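Local structure of D-alanyl transferase DltD (Enterococcus faecium TX0133A04, 6PFX) at residues 13-19 / 201-207; 44-48 / 71-77; 34-40 / 95-99. The protein probably takes part in transferring D-alanine to lipoteichoic acid during cell-wall biogenesis at the membrane of this Gram-positive bacterium. All coordinates share one frame; numbering follows the deposited sequence.

Contact 1 (13-19 / 201-207); sequences RRASSSM and DRQQKID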
ATOM      1  N   ARG A  13      12.981  -9.112 -12.689  1.00 21.40           N
ATOM      2  CA  ARG A  13      11.626  -9.244 -13.217  1.00 22.00           C
ATOM      3  C   ARG A  13      10.804 -10.198 -12.363  1.00 22.46           C
ATOM      4  O   ARG A  13       9.657  -9.901 -12.006  1.00 19.26           O
ATOM      5  CB  ARG A  13      11.699  -9.730 -14.665  1.00 22.76           C
ATOM      6  CG  ARG A  13      10.370  -9.884 -15.363  1.00 30.78           C
ATOM      7  CD  ARG A  13      10.582 -10.060 -16.867  1.00 37.64           C
ATOM      8  NE  ARG A  13       9.349 -10.415 -17.565  1.00 48.57           N
ATOM      9  CZ  ARG A  13       9.049 -11.635 -18.010  1.00 50.64           C
ATOM     10  NH1 ARG A  13       9.892 -12.647 -17.843  1.00 54.95           N
ATOM     11  NH2 ARG A  13       7.896 -11.842 -18.631  1.00 50.77           N
ATOM     12  N   ARG A  14      11.377 -11.351 -12.017  1.00 20.86           N
ATOM     13  CA  ARG A  14      10.690 -12.266 -11.116  1.00 16.78           C
ATOM     14  C   ARG A  14      10.381 -11.588  -9.785  1.00 20.30           C
ATOM     15  O   ARG A  14       9.263 -11.694  -9.264  1.00 17.46           O
ATOM     16  CB  ARG A  14      11.539 -13.521 -10.903  1.00 22.05           C
ATOM     17  CG  ARG A  14      11.596 -14.447 -12.112  1.00 36.01           C
ATOM     18  CD  ARG A  14      12.828 -15.349 -12.067  1.00 38.51           C
ATOM     19  NE  ARG A  14      12.911 -16.112 -10.824  1.00 39.29           N
ATOM     20  CZ  ARG A  14      14.047 -16.548 -10.284  1.00 37.06           C
ATOM     21  NH1 ARG A  14      15.212 -16.294 -10.868  1.00 39.93           N
ATOM     22  NH2 ARG A  14      14.016 -17.235  -9.151  1.00 42.06           N
ATOM     23  N   ALA A  15      11.363 -10.873  -9.227  1.00 17.92           N
ATOM     24  CA  ALA A  15      11.169 -10.201  -7.949  1.00 17.55           C
ATOM     25  C   ALA A  15      10.045  -9.174  -8.014  1.00 14.32           C
ATOM     26  O   ALA A  15       9.314  -8.983  -7.030  1.00 15.56           O
ATOM     27  CB  ALA A  15      12.466  -9.506  -7.524  1.00 17.86           C
ATOM     28  N   SER A  16       9.906  -8.489  -9.161  1.00 15.92           N
ATOM     29  CA  SER A  16       8.968  -7.378  -9.288  1.00 15.63           C
ATOM     30  C   SER A  16       7.523  -7.808  -9.074  1.00 18.47           C
ATOM     31  O   SER A  16       6.677  -6.958  -8.786  1.00 17.82           O
ATOM     32  CB  SER A  16       9.104  -6.691 -10.657  1.00 17.18           C
ATOM     33  OG  SER A  16       8.595  -7.485 -11.716  1.00 19.26           O
ATOM     34  N   SER A  17       7.224  -9.100  -9.196  1.00 16.91           N
ATOM     35  CA  SER A  17       5.874  -9.602  -8.991  1.00 15.08           C
ATOM     36  C   SER A  17       5.787 -10.632  -7.878  1.00 20.20           C
ATOM     37  O   SER A  17       4.701 -11.175  -7.644  1.00 23.12           O
ATOM     38  CB  SER A  17       5.331 -10.206 -10.293  1.00 20.42           C
ATOM     39  OG  SER A  17       6.117 -11.311 -10.708  1.00 27.02           O
ATOM     40  N   SER A  18       6.883 -10.890  -7.161  1.00 18.37           N
ATOM     41  CA  SER A  18       6.894 -11.963  -6.178  1.00 22.94           C
ATOM     42  C   SER A  18       6.188 -11.590  -4.879  1.00 19.50           C
ATOM     43  O   SER A  18       5.634 -12.470  -4.209  1.00 21.31           O
ATOM     44  CB  SER A  18       8.337 -12.333  -5.828  1.00 22.28           C
ATOM     45  OG  SER A  18       8.978 -11.256  -5.155  1.00 22.10           O
ATOM     46  N   MET A  19       6.225 -10.312  -4.493  1.00 20.81           N
ATOM     47  CA  MET A  19       5.777  -9.887  -3.164  1.00 21.59           C
ATOM     48  C   MET A  19       6.492 -10.679  -2.066  1.00 21.21           C
ATOM     49  O   MET A  19       5.986 -10.843  -0.956  1.00 21.75           O
ATOM     50  CB  MET A  19       4.248  -9.942  -3.056  1.00 20.61           C
ATOM     51  CG  MET A  19       3.549  -8.956  -4.006  1.00 19.88           C
ATOM     52  SD  MET A  19       1.787  -9.199  -4.281  1.00 25.81           S
ATOM     53  CE  MET A  19       1.157  -9.234  -2.603  1.00 27.63           C
ATOM     54  N   ASP A 201       7.498 -16.792  -7.924  1.00 40.63           N
ATOM     55  CA  ASP A 201       7.444 -16.487  -9.348  1.00 49.66           C
ATOM     56  C   ASP A 201       6.011 -16.457  -9.878  1.00 45.41           C
ATOM     57  O   ASP A 201       5.378 -17.500 -10.053  1.00 44.25           O
ATOM     58  CB  ASP A 201       8.257 -17.515 -10.142  1.00 44.74           C
ATOM     59  CG  ASP A 201       8.409 -17.138 -11.601  1.00 48.61           C
ATOM     60  OD1 ASP A 201       8.096 -15.980 -11.955  1.00 44.29           O
ATOM     61  OD2 ASP A 201       8.840 -18.003 -12.393  1.00 53.18           O
ATOM     62  N   ARG A 202       5.513 -15.253 -10.151  1.00 36.13           N
ATOM     63  CA  ARG A 202       4.190 -15.074 -10.728  1.00 32.12           C
ATOM     64  C   ARG A 202       4.229 -14.722 -12.210  1.00 35.89           C
ATOM     65  O   ARG A 202       3.178 -14.443 -12.793  1.00 30.13           O
ATOM     66  CB  ARG A 202       3.416 -14.001  -9.962  1.00 34.08           C
ATOM     67  CG  ARG A 202       3.135 -14.375  -8.531  1.00 31.44           C
ATOM     68  CD  ARG A 202       2.029 -13.521  -7.956  1.00 37.45           C
ATOM     69  NE  ARG A 202       1.660 -13.959  -6.615  1.00 44.43           N
ATOM     70  CZ  ARG A 202       2.336 -13.641  -5.517  1.00 38.46           C
ATOM     71  NH1 ARG A 202       3.420 -12.885  -5.605  1.00 36.24           N
ATOM     72  NH2 ARG A 202       1.933 -14.078  -4.333  1.00 34.77           N
ATOM     73  N   GLN A 203       5.409 -14.739 -12.837  1.00 32.65           N
ATOM     74  CA  GLN A 203       5.500 -14.325 -14.234  1.00 33.64           C
ATOM     75  C   GLN A 203       4.750 -15.273 -15.162  1.00 37.01           C
ATOM     76  O   GLN A 203       4.209 -14.836 -16.184  1.00 31.67           O
ATOM     77  CB  GLN A 203       6.962 -14.214 -14.668  1.00 37.21           C
ATOM     78  CG  GLN A 203       7.747 -13.131 -13.936  1.00 44.95           C
ATOM     79  CD  GLN A 203       7.176 -11.728 -14.134  1.00 46.09           C
ATOM     80  OE1 GLN A 203       7.086 -10.937 -13.185  1.00 34.75           O
ATOM     81  NE2 GLN A 203       6.801 -11.411 -15.373  1.00 41.54           N
ATOM     82  N   GLN A 204       4.716 -16.566 -14.844  1.00 34.40           N
ATOM     83  CA  GLN A 204       4.001 -17.493 -15.712  1.00 39.91           C
ATOM     84  C   GLN A 204       2.499 -17.247 -15.639  1.00 34.02           C
ATOM     85  O   GLN A 204       1.796 -17.358 -16.650  1.00 35.85           O
ATOM     86  CB  GLN A 204       4.342 -18.938 -15.359  1.00 47.47           C
ATOM     87  CG  GLN A 204       3.700 -19.960 -16.293  1.00 52.25           C
ATOM     88  CD  GLN A 204       4.106 -19.765 -17.748  1.00 62.86           C
ATOM     89  OE1 GLN A 204       5.261 -19.456 -18.045  1.00 64.07           O
ATOM     90  NE2 GLN A 204       3.150 -19.929 -18.659  1.00 58.78           N
ATOM     91  N   LYS A 205       1.989 -16.895 -14.457  1.00 33.53           N
ATOM     92  CA  LYS A 205       0.574 -16.567 -14.347  1.00 32.32           C
ATOM     93  C   LYS A 205       0.252 -15.265 -15.076  1.00 27.95           C
ATOM     94  O   LYS A 205      -0.770 -15.167 -15.762  1.00 28.42           O
ATOM     95  CB  LYS A 205       0.158 -16.481 -12.881  1.00 31.16           C
ATOM     96  CG  LYS A 205      -1.342 -16.375 -12.732  1.00 34.23           C
ATOM     97  CD  LYS A 205      -1.795 -16.386 -11.296  1.00 42.70           C
ATOM     98  CE  LYS A 205      -3.310 -16.229 -11.225  1.00 37.68           C
ATOM     99  NZ  LYS A 205      -3.786 -15.969  -9.837  1.00 49.10           N
ATOM    100  N   ILE A 206       1.116 -14.259 -14.938  1.00 23.16           N
ATOM    101  CA  ILE A 206       0.950 -13.010 -15.679  1.00 21.63           C
ATOM    102  C   ILE A 206       0.909 -13.279 -17.180  1.00 28.35           C
ATOM    103  O   ILE A 206       0.060 -12.738 -17.898  1.00 27.77           O
ATOM    104  CB  ILE A 206       2.063 -12.017 -15.288  1.00 21.74           C
ATOM    105  CG1 ILE A 206       1.904 -11.635 -13.807  1.00 21.55           C
ATOM    106  CG2 ILE A 206       2.044 -10.778 -16.165  1.00 22.52           C
ATOM    107  CD1 ILE A 206       3.036 -10.789 -13.210  1.00 25.77           C
ATOM    108  N   ASP A 207       1.825 -14.117 -17.681  1.00 27.14           N
ATOM    109  CA  ASP A 207       1.824 -14.440 -19.106  1.00 27.28           C
ATOM    110  C   ASP A 207       0.542 -15.165 -19.508  1.00 30.34           C
ATOM    111  O   ASP A 207      -0.055 -14.865 -20.549  1.00 33.80           O
ATOM    112  CB  ASP A 207       3.030 -15.317 -19.455  1.00 40.22           C
ATOM    113  CG  ASP A 207       4.357 -14.612 -19.240  1.00 48.06           C
ATOM    114  OD1 ASP A 207       4.356 -13.437 -18.817  1.00 49.26           O
ATOM    115  OD2 ASP A 207       5.410 -15.237 -19.494  1.00 56.72           O
TER
HETATM  116  O   HOH W   1       7.205 -13.338  -9.822  1.00 34.86           O
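Arg202 NH1 is held by two successive backbone carbonyls, Ser18 O at 2.7 Å in a weak, bent bond and Ser17 O at 3.0 Å. The arrangement illustrates how the C-terminal region of one helix can be tied to the N-terminus of another: the carbonyls lie at the C-terminal end region of helix 9-18, while Arg202 sits at the N-cap position of helix 203-210. The contact is partly buried and lies toward the outside of this SGNH-clan protein, with helix 9-18 packed on strand 68-71. The Arg202 chain runs extended from CG to NE and brings the guanidinium edge to the carbonyls, with Ser17 O met on a lone pair in its carbonyl plane. A positive group here would probably offset the partial negative charge of the helix end. Met19 SD lies over one face of the same guanidinium. Water 1 adds a second bridge, donating to Arg14 O at 2.7 Å and accepting from Arg202 N at 2.6 Å. Asp201 OD1 accepts from Gln203 N at 3.1 Å, an Asx turn leading into the helix. Further along, one end of the Gln203 amide lies over a face of the Arg13 guanidinium, offset toward its rim. Arg13 NH2 also makes a long salt bridge with Asp207 OD1, 3.9 Å away, and has Glu61 as a weak second partner. Alongside, Ile206 CD1 lies 3.8 Å from Ser17 CB.

Contact 2 (44-48 / 71-77); sequences GSSEL and LLGAPGT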
ATOM      1  N   GLY A  44       0.657  -1.154  -1.575  1.00 16.17           N
ATOM      2  CA  GLY A  44      -0.673  -1.572  -1.196  1.00 13.09           C
ATOM      3  C   GLY A  44      -0.654  -2.717  -0.210  1.00 18.84           C
ATOM      4  O   GLY A  44       0.056  -2.661   0.796  1.00 23.01           O
ATOM      5  N   SER A  45      -1.443  -3.753  -0.472  1.00 15.71           N
ATOM      6  CA  SER A  45      -1.445  -4.941   0.381  1.00 17.04           C
ATOM      7  C   SER A  45      -1.885  -6.132  -0.465  1.00 16.57           C
ATOM      8  O   SER A  45      -1.530  -6.200  -1.644  1.00 19.05           O
ATOM      9  CB  SER A  45      -2.274  -4.730   1.647  1.00 26.60           C
ATOM     10  OG  SER A  45      -3.523  -4.142   1.383  1.00 35.27           O
ATOM     11  N   SER A  46      -2.682  -7.046   0.098  1.00 21.07           N
ATOM     12  CA  SER A  46      -2.920  -8.335  -0.547  1.00 23.48           C
ATOM     13  C   SER A  46      -3.620  -8.229  -1.897  1.00 18.26           C
ATOM     14  O   SER A  46      -3.544  -9.173  -2.691  1.00 19.04           O
ATOM     15  CB  SER A  46      -3.729  -9.252   0.381  1.00 26.58           C
ATOM     16  OG  SER A  46      -4.901  -8.605   0.832  1.00 30.84           O
ATOM     17  N   GLU A  47      -4.298  -7.116  -2.185  1.00 17.43           N
ATOM     18  CA  GLU A  47      -4.982  -6.991  -3.465  1.00 15.91           C
ATOM     19  C   GLU A  47      -4.003  -7.044  -4.628  1.00 19.77           C
ATOM     20  O   GLU A  47      -4.397  -7.360  -5.756  1.00 20.82           O
ATOM     21  CB  GLU A  47      -5.805  -5.702  -3.513  1.00 16.07           C
ATOM     22  CG  GLU A  47      -5.006  -4.396  -3.579  1.00 19.68           C
ATOM     23  CD  GLU A  47      -4.344  -4.005  -2.272  1.00 23.84           C
ATOM     24  OE1 GLU A  47      -4.632  -4.590  -1.204  1.00 23.54           O
ATOM     25  OE2 GLU A  47      -3.508  -3.092  -2.320  1.00 21.30           O
ATOM     26  N   LEU A  48      -2.733  -6.736  -4.386  1.00 16.62           N
ATOM     27  CA  LEU A  48      -1.787  -6.744  -5.489  1.00 15.19           C
ATOM     28  C   LEU A  48      -1.443  -8.149  -5.963  1.00 18.76           C
ATOM     29  O   LEU A  48      -0.852  -8.291  -7.039  1.00 15.99           O
ATOM     30  CB  LEU A  48      -0.523  -5.985  -5.087  1.00 16.44           C
ATOM     31  CG  LEU A  48      -0.694  -4.465  -4.966  1.00 16.52           C
ATOM     32  CD1 LEU A  48       0.539  -3.843  -4.312  1.00 23.17           C
ATOM     33  CD2 LEU A  48      -0.945  -3.847  -6.322  1.00 21.86           C
ATOM     34  N   LEU A  71       5.765  -4.718  -7.342  1.00 12.67           N
ATOM     35  CA  LEU A  71       4.722  -4.819  -6.328  1.00 13.20           C
ATOM     36  C   LEU A  71       5.342  -4.823  -4.938  1.00 12.47           C
ATOM     37  O   LEU A  71       6.112  -5.727  -4.591  1.00 17.96           O
ATOM     38  CB  LEU A  71       3.901  -6.083  -6.551  1.00 14.09           C
ATOM     39  CG  LEU A  71       3.384  -6.302  -7.970  1.00 12.62           C
ATOM     40  CD1 LEU A  71       2.597  -7.587  -8.036  1.00 15.65           C
ATOM     41  CD2 LEU A  71       2.524  -5.131  -8.430  1.00 15.16           C
ATOM     42  N   LEU A  72       4.972  -3.838  -4.127  1.00 14.84           N
ATOM     43  CA  LEU A  72       5.564  -3.670  -2.809  1.00 14.21           C
ATOM     44  C   LEU A  72       4.563  -3.799  -1.671  1.00 18.85           C
ATOM     45  O   LEU A  72       4.947  -3.662  -0.503  1.00 27.94           O
ATOM     46  CB  LEU A  72       6.319  -2.337  -2.730  1.00 18.46           C
ATOM     47  CG  LEU A  72       7.595  -2.259  -3.580  1.00 18.93           C
ATOM     48  CD1 LEU A  72       8.141  -0.843  -3.582  1.00 20.44           C
ATOM     49  CD2 LEU A  72       8.653  -3.247  -3.085  1.00 15.11           C
ATOM     50  N   GLY A  73       3.326  -4.076  -1.957  1.00 23.09           N
ATOM     51  CA  GLY A  73       2.418  -4.505  -0.920  1.00 21.18           C
ATOM     52  C   GLY A  73       2.350  -6.025  -0.798  1.00 28.21           C
ATOM     53  O   GLY A  73       2.699  -6.752  -1.730  1.00 31.30           O
ATOM     54  N   ALA A  74       1.885  -6.482   0.363  1.00 20.70           N
ATOM     55  CA  ALA A  74       1.704  -7.900   0.656  1.00 23.14           C
ATOM     56  C   ALA A  74       0.674  -8.015   1.772  1.00 21.50           C
ATOM     57  O   ALA A  74       0.246  -7.002   2.337  1.00 19.21           O
ATOM     58  CB  ALA A  74       3.034  -8.560   1.058  1.00 25.03           C
ATOM     59  N   PRO A  75       0.221  -9.224   2.100  1.00 26.07           N
ATOM     60  CA  PRO A  75      -0.825  -9.328   3.132  1.00 21.97           C
ATOM     61  C   PRO A  75      -0.343  -8.755   4.455  1.00 20.16           C
ATOM     62  O   PRO A  75       0.653  -9.204   5.025  1.00 29.36           O
ATOM     63  CB  PRO A  75      -1.101 -10.835   3.215  1.00 27.24           C
ATOM     64  CG  PRO A  75      -0.738 -11.343   1.876  1.00 28.92           C
ATOM     65  CD  PRO A  75       0.475 -10.528   1.457  1.00 31.34           C
ATOM     66  N   GLY A  76      -1.038  -7.727   4.922  1.00 17.25           N
ATOM     67  CA  GLY A  76      -0.716  -7.102   6.182  1.00 20.63           C
ATOM     68  C   GLY A  76       0.262  -5.946   6.120  1.00 18.52           C
ATOM     69  O   GLY A  76       0.588  -5.389   7.175  1.00 19.08           O
ATOM     70  N   THR A  77       0.742  -5.562   4.936  1.00 17.51           N
ATOM     71  CA  THR A  77       1.565  -4.360   4.830  1.00 16.27           C
ATOM     72  C   THR A  77       0.649  -3.137   4.878  1.00 15.68           C
ATOM     73  O   THR A  77      -0.258  -3.008   4.049  1.00 22.85           O
ATOM     74  CB  THR A  77       2.417  -4.327   3.561  1.00 16.75           C
ATOM     75  OG1 THR A  77       1.592  -4.390   2.394  1.00 18.70           O
ATOM     76  CG2 THR A  77       3.405  -5.480   3.554  1.00 22.74           C
TER
HETATM   77  O   HOH W   2      -3.804  -7.569   3.332  1.00 34.66           O
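Thr77 OG1 and Gly44 O lie 2.8 Å apart, close enough for a hydrogen bond, which is not settled because the one hydroxyl proton has another acceptor, probably Ala74 O, within reach. With chi1 at 59°, OG1 stands between its own backbone N and carbonyl carbon, where it also accepts a nearly straight bond from Ala74 N at 2.9 Å. Weaker CA-H...O contacts reinforce this polar seam: Gly73 CA lies 3.5 Å from Gly44 O, and Ser45 CA is 3.3 Å from Ala74 O. The backbones come close here because Gly73 has no side chain to hold them apart; its N and O are buried with no partner in the model. Both loops leave the C-terminal ends of neighbouring parallel strands, 39-43 and 68-71, the place where SGNH hydrolases carry their nucleophile. Consistent with that fold, Ser46 OG is hydrogen-bonded to His348, which with Asp345 would complete a Ser-His-Asp triad. Water 2 bridges the loops, 2.9 Å from Ser46 OG and accepting from Gly76 N at 3.2 Å. Within the first loop, Glu47 folds back and holds Ser45 twice: OE2 accepts from Ser45 N, and OE1 takes the Ser45 hydroxyl through its syn lone pair. Among carbons, Pro75 CG meets Ser46 CB at 3.9 Å and Leu48 CD2 makes an apolar pair with Leu71 CD2 at 4.3 Å; their CD1 methyls touch backbone, Gly73 N and Leu48 O respectively.

Contact 3 (34-40 / 95-99); sequences LSEKQYI and NKKVV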
ATOM      1  N   LEU A  34      14.127  -0.159  -8.352  1.00 13.92           N
ATOM      2  CA  LEU A  34      13.560   1.186  -8.327  1.00 16.01           C
ATOM      3  C   LEU A  34      14.471   2.193  -9.019  1.00 16.94           C
ATOM      4  O   LEU A  34      13.980   3.186  -9.572  1.00 15.26           O
ATOM      5  CB  LEU A  34      13.266   1.601  -6.884  1.00 18.58           C
ATOM      6  CG  LEU A  34      12.103   0.836  -6.248  1.00 17.68           C
ATOM      7  CD1 LEU A  34      12.009   1.085  -4.753  1.00 21.13           C
ATOM      8  CD2 LEU A  34      10.784   1.204  -6.923  1.00 22.49           C
ATOM      9  N   SER A  35      15.786   1.941  -9.039  1.00 16.59           N
ATOM     10  CA  SER A  35      16.696   2.837  -9.747  1.00 14.34           C
ATOM     11  C   SER A  35      16.503   2.807 -11.258  1.00 18.13           C
ATOM     12  O   SER A  35      16.955   3.735 -11.936  1.00 21.54           O
ATOM     13  CB  SER A  35      18.162   2.542  -9.398  1.00 20.01           C
ATOM     14  OG  SER A  35      18.719   1.475 -10.155  1.00 20.61           O
ATOM     15  N   GLU A  36      15.845   1.778 -11.794  1.00 16.03           N
ATOM     16  CA  GLU A  36      15.600   1.684 -13.224  1.00 16.24           C
ATOM     17  C   GLU A  36      14.320   2.423 -13.587  1.00 17.82           C
ATOM     18  O   GLU A  36      13.313   2.348 -12.869  1.00 15.20           O
ATOM     19  CB  GLU A  36      15.476   0.227 -13.670  1.00 17.73           C
ATOM     20  CG  GLU A  36      16.670  -0.639 -13.334  1.00 20.20           C
ATOM     21  CD  GLU A  36      16.532  -2.065 -13.848  1.00 30.46           C
ATOM     22  OE1 GLU A  36      15.660  -2.326 -14.708  1.00 33.74           O
ATOM     23  OE2 GLU A  36      17.304  -2.932 -13.392  1.00 40.39           O
ATOM     24  N   LYS A  37      14.367   3.125 -14.720  1.00 18.15           N
ATOM     25  CA  LYS A  37      13.234   3.925 -15.167  1.00 19.28           C
ATOM     26  C   LYS A  37      11.990   3.075 -15.353  1.00 19.33           C
ATOM     27  O   LYS A  37      10.872   3.545 -15.110  1.00 21.73           O
ATOM     28  CB  LYS A  37      13.582   4.585 -16.501  1.00 25.51           C
ATOM     29  CG  LYS A  37      12.547   5.542 -17.055  1.00 31.24           C
ATOM     30  CD  LYS A  37      12.959   5.986 -18.464  1.00 42.08           C
ATOM     31  CE  LYS A  37      11.998   7.005 -19.068  1.00 56.64           C
ATOM     32  NZ  LYS A  37      12.362   8.408 -18.720  1.00 57.19           N
ATOM     33  N   GLN A  38      12.167   1.812 -15.752  1.00 17.90           N
ATOM     34  CA  GLN A  38      11.026   1.009 -16.173  1.00 16.91           C
ATOM     35  C   GLN A  38      10.179   0.549 -14.996  1.00 16.44           C
ATOM     36  O   GLN A  38       8.989   0.276 -15.172  1.00 16.29           O
ATOM     37  CB  GLN A  38      11.484  -0.207 -16.974  1.00 16.48           C
ATOM     38  CG  GLN A  38      12.296  -1.203 -16.169  1.00 23.22           C
ATOM     39  CD  GLN A  38      12.622  -2.468 -16.942  1.00 30.21           C
ATOM     40  OE1 GLN A  38      11.835  -2.926 -17.771  1.00 35.20           O
ATOM     41  NE2 GLN A  38      13.784  -3.047 -16.661  1.00 30.82           N
ATOM     42  N   TYR A  39      10.763   0.425 -13.806  1.00 14.33           N
ATOM     43  CA  TYR A  39      10.046  -0.127 -12.660  1.00 12.98           C
ATOM     44  C   TYR A  39       9.347   0.973 -11.875  1.00 13.33           C
ATOM     45  O   TYR A  39       9.994   1.888 -11.351  1.00 14.51           O
ATOM     46  CB  TYR A  39      10.976  -0.940 -11.759  1.00 13.95           C
ATOM     47  CG  TYR A  39      11.280  -2.277 -12.357  1.00 14.74           C
ATOM     48  CD1 TYR A  39      10.301  -3.255 -12.438  1.00 15.94           C
ATOM     49  CD2 TYR A  39      12.535  -2.560 -12.859  1.00 15.93           C
ATOM     50  CE1 TYR A  39      10.563  -4.471 -13.006  1.00 18.38           C
ATOM     51  CE2 TYR A  39      12.810  -3.775 -13.420  1.00 19.20           C
ATOM     52  CZ  TYR A  39      11.821  -4.729 -13.500  1.00 20.03           C
ATOM     53  OH  TYR A  39      12.085  -5.951 -14.068  1.00 21.83           O
ATOM     54  N   ILE A  40       8.026   0.866 -11.785  1.00 13.85           N
ATOM     55  CA  ILE A  40       7.183   1.824 -11.081  1.00 10.57           C
ATOM     56  C   ILE A  40       6.664   1.143  -9.812  1.00 11.46           C
ATOM     57  O   ILE A  40       6.000   0.101  -9.906  1.00 11.77           O
ATOM     58  CB  ILE A  40       6.020   2.313 -11.967  1.00 13.13           C
ATOM     59  CG1 ILE A  40       6.540   3.074 -13.199  1.00 16.99           C
ATOM     60  CG2 ILE A  40       5.016   3.131 -11.129  1.00 14.30           C
ATOM     61  CD1 ILE A  40       7.434   4.298 -12.898  1.00 14.75           C
ATOM     62  N   ASN A  95      11.987  11.372  -7.487  1.00 14.60           N
ATOM     63  CA  ASN A  95      11.309  11.827  -8.690  1.00 13.94           C
ATOM     64  C   ASN A  95      10.493  10.745  -9.389  1.00 14.75           C
ATOM     65  O   ASN A  95       9.943  11.008 -10.459  1.00 17.58           O
ATOM     66  CB  ASN A  95      12.284  12.432  -9.717  1.00 17.62           C
ATOM     67  CG  ASN A  95      12.959  13.683  -9.217  1.00 25.53           C
ATOM     68  OD1 ASN A  95      14.172  13.840  -9.343  1.00 30.41           O
ATOM     69  ND2 ASN A  95      12.173  14.595  -8.672  1.00 20.97           N
ATOM     70  N   LYS A  96      10.381   9.549  -8.832  1.00 14.85           N
ATOM     71  CA  LYS A  96       9.603   8.523  -9.508  1.00 12.25           C
ATOM     72  C   LYS A  96       8.099   8.764  -9.392  1.00 11.73           C
ATOM     73  O   LYS A  96       7.592   9.347  -8.427  1.00 12.40           O
ATOM     74  CB  LYS A  96       9.944   7.143  -8.943  1.00 18.51           C
ATOM     75  CG  LYS A  96      11.372   6.693  -9.260  1.00 24.00           C
ATOM     76  CD  LYS A  96      11.633   5.254  -8.849  1.00 26.38           C
ATOM     77  CE  LYS A  96      11.000   4.263  -9.815  1.00 17.41           C
ATOM     78  NZ  LYS A  96      11.732   3.996 -11.092  1.00 15.89           N
ATOM     79  N   LYS A  97       7.382   8.297 -10.403  1.00  9.56           N
ATOM     80  CA  LYS A  97       5.949   8.100 -10.259  1.00  9.28           C
ATOM     81  C   LYS A  97       5.661   6.882  -9.388  1.00 11.36           C
ATOM     82  O   LYS A  97       6.402   5.893  -9.391  1.00 11.31           O
ATOM     83  CB  LYS A  97       5.305   7.947 -11.636  1.00 11.32           C
ATOM     84  CG  LYS A  97       5.295   9.254 -12.432  1.00 12.36           C
ATOM     85  CD  LYS A  97       4.575   9.054 -13.743  1.00 14.99           C
ATOM     86  CE  LYS A  97       4.497  10.319 -14.549  1.00 15.68           C
ATOM     87  NZ  LYS A  97       5.863  10.740 -14.946  1.00 18.47           N
ATOM     88  N   VAL A  98       4.556   6.979  -8.636  1.00 10.33           N
ATOM     89  CA  VAL A  98       4.148   5.998  -7.635  1.00 11.20           C
ATOM     90  C   VAL A  98       2.649   5.754  -7.751  1.00  9.63           C
ATOM     91  O   VAL A  98       1.871   6.690  -7.956  1.00 10.13           O
ATOM     92  CB  VAL A  98       4.464   6.510  -6.213  1.00 12.69           C
ATOM     93  CG1 VAL A  98       4.025   5.503  -5.160  1.00 11.09           C
ATOM     94  CG2 VAL A  98       5.954   6.847  -6.084  1.00 10.87           C
ATOM     95  N   VAL A  99       2.240   4.499  -7.599  1.00 10.33           N
ATOM     96  CA  VAL A  99       0.838   4.135  -7.436  1.00 11.76           C
ATOM     97  C   VAL A  99       0.704   3.557  -6.041  1.00 11.77           C
ATOM     98  O   VAL A  99       1.492   2.691  -5.646  1.00 10.96           O
ATOM     99  CB  VAL A  99       0.394   3.110  -8.491  1.00  9.19           C
ATOM    100  CG1 VAL A  99      -1.079   2.707  -8.333  1.00 11.33           C
ATOM    101  CG2 VAL A  99       0.573   3.666  -9.863  1.00 11.14           C
TER
HETATM  102  O   HOH W   3      14.247   5.685 -11.898  1.00 28.02           O
HETATM  103  O   HOH W   4      10.870   5.645 -13.210  1.00 20.85           O
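Facing Lys96, a type I turn from Glu36 to Tyr39 carries the chain from helix 28-35 into strand 39-43, which runs parallel to strand 97-101 with Ile40 and Val98 as the nearest residues by CA. The helix end and the turn bring several carbonyls together, and the ammonium group of Lys96 reaches into their midst. Its NZ donates to Tyr39 O at 2.7 Å and to Leu34 O at 2.8 Å; Glu36 O lies at 2.9 Å, and with two waters also present the three N-H groups have to be shared among more acceptors than protons. Bends at chi3 (76°) and chi4 (80°) curl the end of the chain toward the turn, while CE passes alongside Leu34 CD2. Water 4 accepts from Lys96 NZ at 2.8 Å and donates to Lys37 O, whereas water 3, 3.1 Å from NZ, connects weakly to Ser35 O. Between the strands, the Ile40 CG2 methyl lies 3.5 Å from Lys97 O, and its CD1 stands beside the Lys97 CB. The Lys97 side chain leads elsewhere and forms a salt bridge with Glu367. The contact thus joins the helix-to-strand connection to the start of the neighbouring strand in the parallel sheet of an SGNH-type fold. With carbonyls and waters around NZ, the surroundings would probably stabilise the protonated form of Lys96, one cation tying together the helix end, the turn and the first strand.

How the contacts relate
Contact 2 is the core member, buried near the centre of the chain at the putative catalytic serine, whereas contacts 1 and 3 are only partly buried and lie farther out. Strand 39-43 connects two of them: contact 3 includes its start, and segment 44-48 follows its end. Contact 1 packs on both neighbours, through a probable bond from Leu71 N to Ser16 O (2.8 Å), through Met19 beside Leu48 and Gly73, and through the Tyr39 ring against Ser16. The chemistry differs accordingly. In both outer contacts a cationic side chain gathers backbone carbonyls, while the inner one relies on close backbone approach at Gly73 and a threonine hydroxyl.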